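Local coordinates for proteasome assembly chaperone family protein (Pyrococcus furiosus, PDB 3VR0), which acts as an archaeal proteasome activator, although it is a homologue of proteasome assembly factors of the PAC2 family, at residues I30-I36 against R100-V105; G151-V155 against K222-V227. One frame throughout, in Å; residues are numbered along the deposited sequence.

Overall arrangement
Both contacts involve the large mixed sheet, their centres 23 Å apart, and they share no strand or helix. Contact 1 is the more buried: it pairs two adjacent parallel strands within the sheet, so main-chain hydrogen bonds and branched aliphatic side chains dominate, and charges appear only where the strands begin. In contact 2, which is partly buried, the loop leading into strand 155-159 packs on helix 221-235; a proline and a valine lie against alanines, with a salt bridge at the exposed end. The segments of contact 1 bury 756 Å² together, those of contact 2 292 Å². Helix 45-57 packs on both, on Ile-36, Leu-102 and Ile-104 in contact 1 and on Ala-223, Ala-224 and Val-227 in contact 2.

Contact 1 of 2, residues I30-I36 against R100-V105; sequences IYDPIFI and RDLIIV
Apolar side chains line both faces of this strand pair. On one face Ile-34, Leu-102, Ile-36 and Ile-104 interlock, all with chi1 m and chi2 t: Leu-102 CD2 lies 3.9 Å from Ile-34 CB and 4.0 Å from Ile-36 CD1, under helix 45-57. On the other face Phe-35 (chi1 t) brings CE1 to 3.6 Å from Val-105 CG1 and CD1 to 4.0 Å from Ile-103 CG2, beside Phe-89. Ile-103 also meets Pro-33 (CD1 to CG, 3.8 Å) and Ile-30 (CG1 to CD1, 3.8 Å). Strands 34-36 and 102-105 run parallel at 18°, their axes 4.7 Å apart, with Ile-34 opposite Leu-102, Phe-35 opposite Ile-103 and Ile-36 opposite Ile-104. The hydrogen bonding is that of adjacent parallel strands inside a mixed sheet: Ile-34 N to Asp-101 O (2.9 Å), Ile-103 N to Ile-34 O (3.0 Å), Ile-36 N to Ile-103 O (2.6 Å) and Val-105 N to Ile-36 O (2.9 Å). Before the strands, Asp-32 adopts a left-handed backbone conformation (phi 49°, psi 45°), and its O accepts from Arg-100 NE (3.0 Å) and NH2 (3.2 Å). Asp-32 OD1 makes a long salt bridge to Arg-100 NH2 (3.5 Å), but pairs mainly with Arg-136. Outermost, Asp-101 OD2 receives Tyr-31 N at 2.7 Å.

Contact 2 of 2, residues G151-V155 against K222-V227; sequences GEPRV and KAAKAV
Lys-222 opens the helical segment 222-227 with a side chain extended through chi1 and chi2 (both t) and turned at chi4 (p), which carries NZ over the loop 151-155. There NZ donates to Glu-152 OE1 at 2.8 Å in a salt bridge and lies 3.4 Å from Pro-153 CD; Glu-152, with chi1 and chi2 both m, brings its carboxylate to the ammonium group. Ala-223 follows, its CA 5.8 Å from that of Pro-153 and its CB 4.3 Å from Pro-153 CB. Ala-224 and Lys-225 make no contact with the loop; Lys-225, leaving sideways, forms a salt bridge with Asp-245. One helical turn after Lys-222, whose O accepts from Ala-226 N at 3.2 Å, Ala-226 again points at the loop: its CB lies 4.2 Å from Pro-153 CG and 4.3 Å from Val-155 CG2. Small alanine side chains thus let Pro-153, whose CA-to-CB bond points toward the helix, lie close to it. Val-227 ends the segment with its CG2 4.1 Å from CG2 of Val-155 (both chi1 t), the CA atoms of the pair being 6.3 Å apart. The loop runs alongside the helix, extended apart from Gly-151 at positive phi (79°), and Val-155 begins strand 155-159, with backbone hydrogen bonds to Glu-178 and Ile-180. This is helix-on-sheet packing of an alpha/beta fold, joining helix 221-235 to the loop entering strand 155-159, next to outermost strand 179-181.

Contact 1 of 2, residues I30-I36 against R100-V105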
# COMPACT_ATOMS: atom_id res chain seq x y z
N ILE C 30 11.05 34.43 -15.44
CA ILE C 30 11.95 33.53 -16.13
C ILE C 30 11.27 33.01 -17.32
O ILE C 30 10.05 32.97 -17.34
CB ILE C 30 12.43 32.35 -15.25
CG1 ILE C 30 11.26 31.41 -14.78
CG2 ILE C 30 13.28 32.91 -14.15
CD1 ILE C 30 11.69 30.43 -13.63
N TYR C 31 12.02 32.60 -18.31
CA TYR C 31 11.36 31.96 -19.41
C TYR C 31 12.14 30.85 -20.08
O TYR C 31 13.35 30.92 -20.21
CB TYR C 31 10.88 32.97 -20.47
CG TYR C 31 9.88 32.27 -21.37
CD1 TYR C 31 8.82 31.53 -20.79
CD2 TYR C 31 10.04 32.26 -22.78
CE1 TYR C 31 7.90 30.86 -21.58
CE2 TYR C 31 9.11 31.56 -23.60
CZ TYR C 31 8.05 30.86 -22.97
OH TYR C 31 7.11 30.16 -23.69
N ASP C 32 11.40 29.83 -20.52
CA ASP C 32 11.96 28.66 -21.16
C ASP C 32 13.11 28.12 -20.32
O ASP C 32 14.14 27.81 -20.87
CB ASP C 32 12.47 29.02 -22.58
CG ASP C 32 12.82 27.79 -23.41
OD1 ASP C 32 12.33 26.68 -23.10
OD2 ASP C 32 13.59 27.92 -24.40
N PRO C 33 12.93 28.03 -18.99
CA PRO C 33 14.07 27.59 -18.21
C PRO C 33 14.40 26.11 -18.39
O PRO C 33 13.60 25.32 -18.97
CB PRO C 33 13.62 27.88 -16.78
CG PRO C 33 12.11 27.78 -16.84
CD PRO C 33 11.71 28.19 -18.18
N ILE C 34 15.59 25.72 -17.96
CA ILE C 34 15.91 24.31 -17.91
C ILE C 34 15.57 23.91 -16.47
O ILE C 34 15.91 24.65 -15.53
CB ILE C 34 17.39 24.02 -18.29
CG1 ILE C 34 17.63 24.32 -19.80
CG2 ILE C 34 17.78 22.55 -17.95
CD1 ILE C 34 19.10 24.36 -20.22
N PHE C 35 14.86 22.79 -16.33
CA PHE C 35 14.54 22.21 -15.02
C PHE C 35 15.63 21.25 -14.55
O PHE C 35 15.85 20.22 -15.15
CB PHE C 35 13.18 21.49 -15.13
CG PHE C 35 12.66 20.88 -13.85
CD1 PHE C 35 12.95 21.43 -12.62
CD2 PHE C 35 11.78 19.77 -13.90
CE1 PHE C 35 12.45 20.87 -11.44
CE2 PHE C 35 11.28 19.21 -12.70
CZ PHE C 35 11.61 19.75 -11.49
N ILE C 36 16.27 21.54 -13.45
CA ILE C 36 17.32 20.70 -12.96
C ILE C 36 16.93 20.00 -11.66
O ILE C 36 16.48 20.67 -10.71
CB ILE C 36 18.60 21.51 -12.69
CG1 ILE C 36 19.05 22.25 -13.95
CG2 ILE C 36 19.78 20.55 -12.26
CD1 ILE C 36 20.29 23.05 -13.72
N ARG C 100 20.66 29.99 -20.19
CA ARG C 100 19.23 29.74 -19.95
C ARG C 100 18.93 30.07 -18.51
O ARG C 100 19.80 29.95 -17.67
CB ARG C 100 18.84 28.30 -20.32
CG ARG C 100 19.01 27.98 -21.82
CD ARG C 100 17.80 28.34 -22.64
NE ARG C 100 16.68 27.42 -22.37
CZ ARG C 100 16.59 26.17 -22.82
NH1 ARG C 100 17.54 25.62 -23.60
NH2 ARG C 100 15.53 25.45 -22.51
N ASP C 101 17.75 30.60 -18.26
CA ASP C 101 17.18 30.58 -16.92
C ASP C 101 17.07 29.10 -16.37
O ASP C 101 16.90 28.13 -17.17
CB ASP C 101 15.78 31.15 -16.99
CG ASP C 101 15.75 32.66 -17.39
OD1 ASP C 101 16.79 33.37 -17.29
OD2 ASP C 101 14.68 33.10 -17.84
N LEU C 102 17.10 28.96 -15.02
CA LEU C 102 17.03 27.65 -14.36
C LEU C 102 15.93 27.60 -13.33
O LEU C 102 15.67 28.61 -12.64
CB LEU C 102 18.34 27.26 -13.68
CG LEU C 102 19.55 27.34 -14.65
CD1 LEU C 102 20.87 27.15 -13.93
CD2 LEU C 102 19.37 26.35 -15.83
N ILE C 103 15.32 26.41 -13.23
CA ILE C 103 14.61 25.98 -12.02
C ILE C 103 15.34 24.73 -11.49
O ILE C 103 15.61 23.77 -12.25
CB ILE C 103 13.12 25.61 -12.34
CG1 ILE C 103 12.40 26.79 -12.98
CG2 ILE C 103 12.35 25.05 -11.03
CD1 ILE C 103 10.98 26.49 -13.40
N ILE C 104 15.61 24.74 -10.18
CA ILE C 104 16.33 23.67 -9.57
C ILE C 104 15.51 23.16 -8.40
O ILE C 104 15.08 23.94 -7.57
CB ILE C 104 17.75 24.12 -9.08
CG1 ILE C 104 18.56 24.71 -10.23
CG2 ILE C 104 18.50 22.90 -8.42
CD1 ILE C 104 19.78 25.57 -9.76
N VAL C 105 15.24 21.86 -8.37
CA VAL C 105 14.51 21.30 -7.24
C VAL C 105 15.47 20.44 -6.43
O VAL C 105 16.29 19.72 -7.00
CB VAL C 105 13.27 20.45 -7.67
CG1 VAL C 105 13.67 19.22 -8.53
CG2 VAL C 105 12.46 19.99 -6.47
O HOH W 1 15.74 30.77 -20.63

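Contact 2 of 2, residues G151-V155 against K222-V227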
# COMPACT_ATOMS: atom_id res chain seq x y z
N GLY C 151 39.72 5.12 -9.58
CA GLY C 151 40.21 6.47 -9.83
C GLY C 151 39.12 7.52 -10.02
O GLY C 151 38.38 7.85 -9.08
N GLU C 152 39.04 8.06 -11.23
CA GLU C 152 38.10 9.15 -11.50
C GLU C 152 36.66 8.66 -11.75
O GLU C 152 36.42 7.76 -12.58
CB GLU C 152 38.61 10.04 -12.64
CG GLU C 152 39.93 10.77 -12.29
CD GLU C 152 39.83 11.63 -11.02
OE1 GLU C 152 40.38 11.23 -9.97
OE2 GLU C 152 39.20 12.72 -11.07
N PRO C 153 35.71 9.22 -10.98
CA PRO C 153 34.31 8.89 -11.21
C PRO C 153 33.89 9.21 -12.65
O PRO C 153 34.20 10.28 -13.17
CB PRO C 153 33.56 9.73 -10.17
CG PRO C 153 34.54 10.79 -9.74
CD PRO C 153 35.87 10.10 -9.81
N ARG C 154 33.26 8.24 -13.29
CA ARG C 154 32.69 8.42 -14.60
C ARG C 154 31.23 8.93 -14.46
O ARG C 154 30.64 8.82 -13.38
CB ARG C 154 32.77 7.09 -15.38
CG ARG C 154 34.20 6.46 -15.38
CD ARG C 154 34.47 5.45 -16.46
NE ARG C 154 33.45 4.41 -16.64
CZ ARG C 154 33.47 3.20 -16.07
NH1 ARG C 154 32.50 2.32 -16.33
NH2 ARG C 154 34.45 2.85 -15.22
N VAL C 155 30.68 9.49 -15.54
CA VAL C 155 29.31 10.01 -15.57
C VAL C 155 28.54 9.35 -16.68
O VAL C 155 28.95 9.42 -17.82
CB VAL C 155 29.27 11.56 -15.78
CG1 VAL C 155 27.89 12.03 -16.31
CG2 VAL C 155 29.62 12.24 -14.49
N LYS C 222 32.70 14.05 -4.25
CA LYS C 222 33.56 14.00 -5.46
C LYS C 222 32.82 13.54 -6.71
O LYS C 222 33.10 14.02 -7.82
CB LYS C 222 34.82 13.12 -5.19
CG LYS C 222 35.72 12.78 -6.40
CD LYS C 222 37.16 12.39 -5.91
CE LYS C 222 37.84 11.33 -6.80
NZ LYS C 222 38.30 11.87 -8.14
N ALA C 223 31.89 12.60 -6.56
CA ALA C 223 31.09 12.24 -7.71
C ALA C 223 30.12 13.41 -8.02
O ALA C 223 29.84 13.70 -9.18
CB ALA C 223 30.37 10.87 -7.55
N ALA C 224 29.64 14.08 -6.98
CA ALA C 224 28.78 15.27 -7.13
C ALA C 224 29.51 16.32 -8.00
O ALA C 224 28.95 16.86 -8.98
CB ALA C 224 28.44 15.84 -5.78
N LYS C 225 30.79 16.56 -7.68
CA LYS C 225 31.64 17.44 -8.48
C LYS C 225 31.62 17.05 -9.95
O LYS C 225 31.40 17.89 -10.84
CB LYS C 225 33.08 17.49 -7.92
CG LYS C 225 34.01 18.37 -8.79
CD LYS C 225 35.26 18.79 -8.06
CE LYS C 225 36.27 19.37 -9.04
NZ LYS C 225 37.65 19.25 -8.47
N ALA C 226 31.82 15.76 -10.22
CA ALA C 226 31.90 15.31 -11.59
C ALA C 226 30.59 15.50 -12.34
O ALA C 226 30.58 15.90 -13.51
CB ALA C 226 32.32 13.87 -11.63
N VAL C 227 29.48 15.18 -11.68
CA VAL C 227 28.16 15.33 -12.33
C VAL C 227 27.92 16.82 -12.62
O VAL C 227 27.48 17.20 -13.69
CB VAL C 227 27.03 14.74 -11.43
CG1 VAL C 227 25.66 15.19 -11.92
CG2 VAL C 227 27.13 13.19 -11.40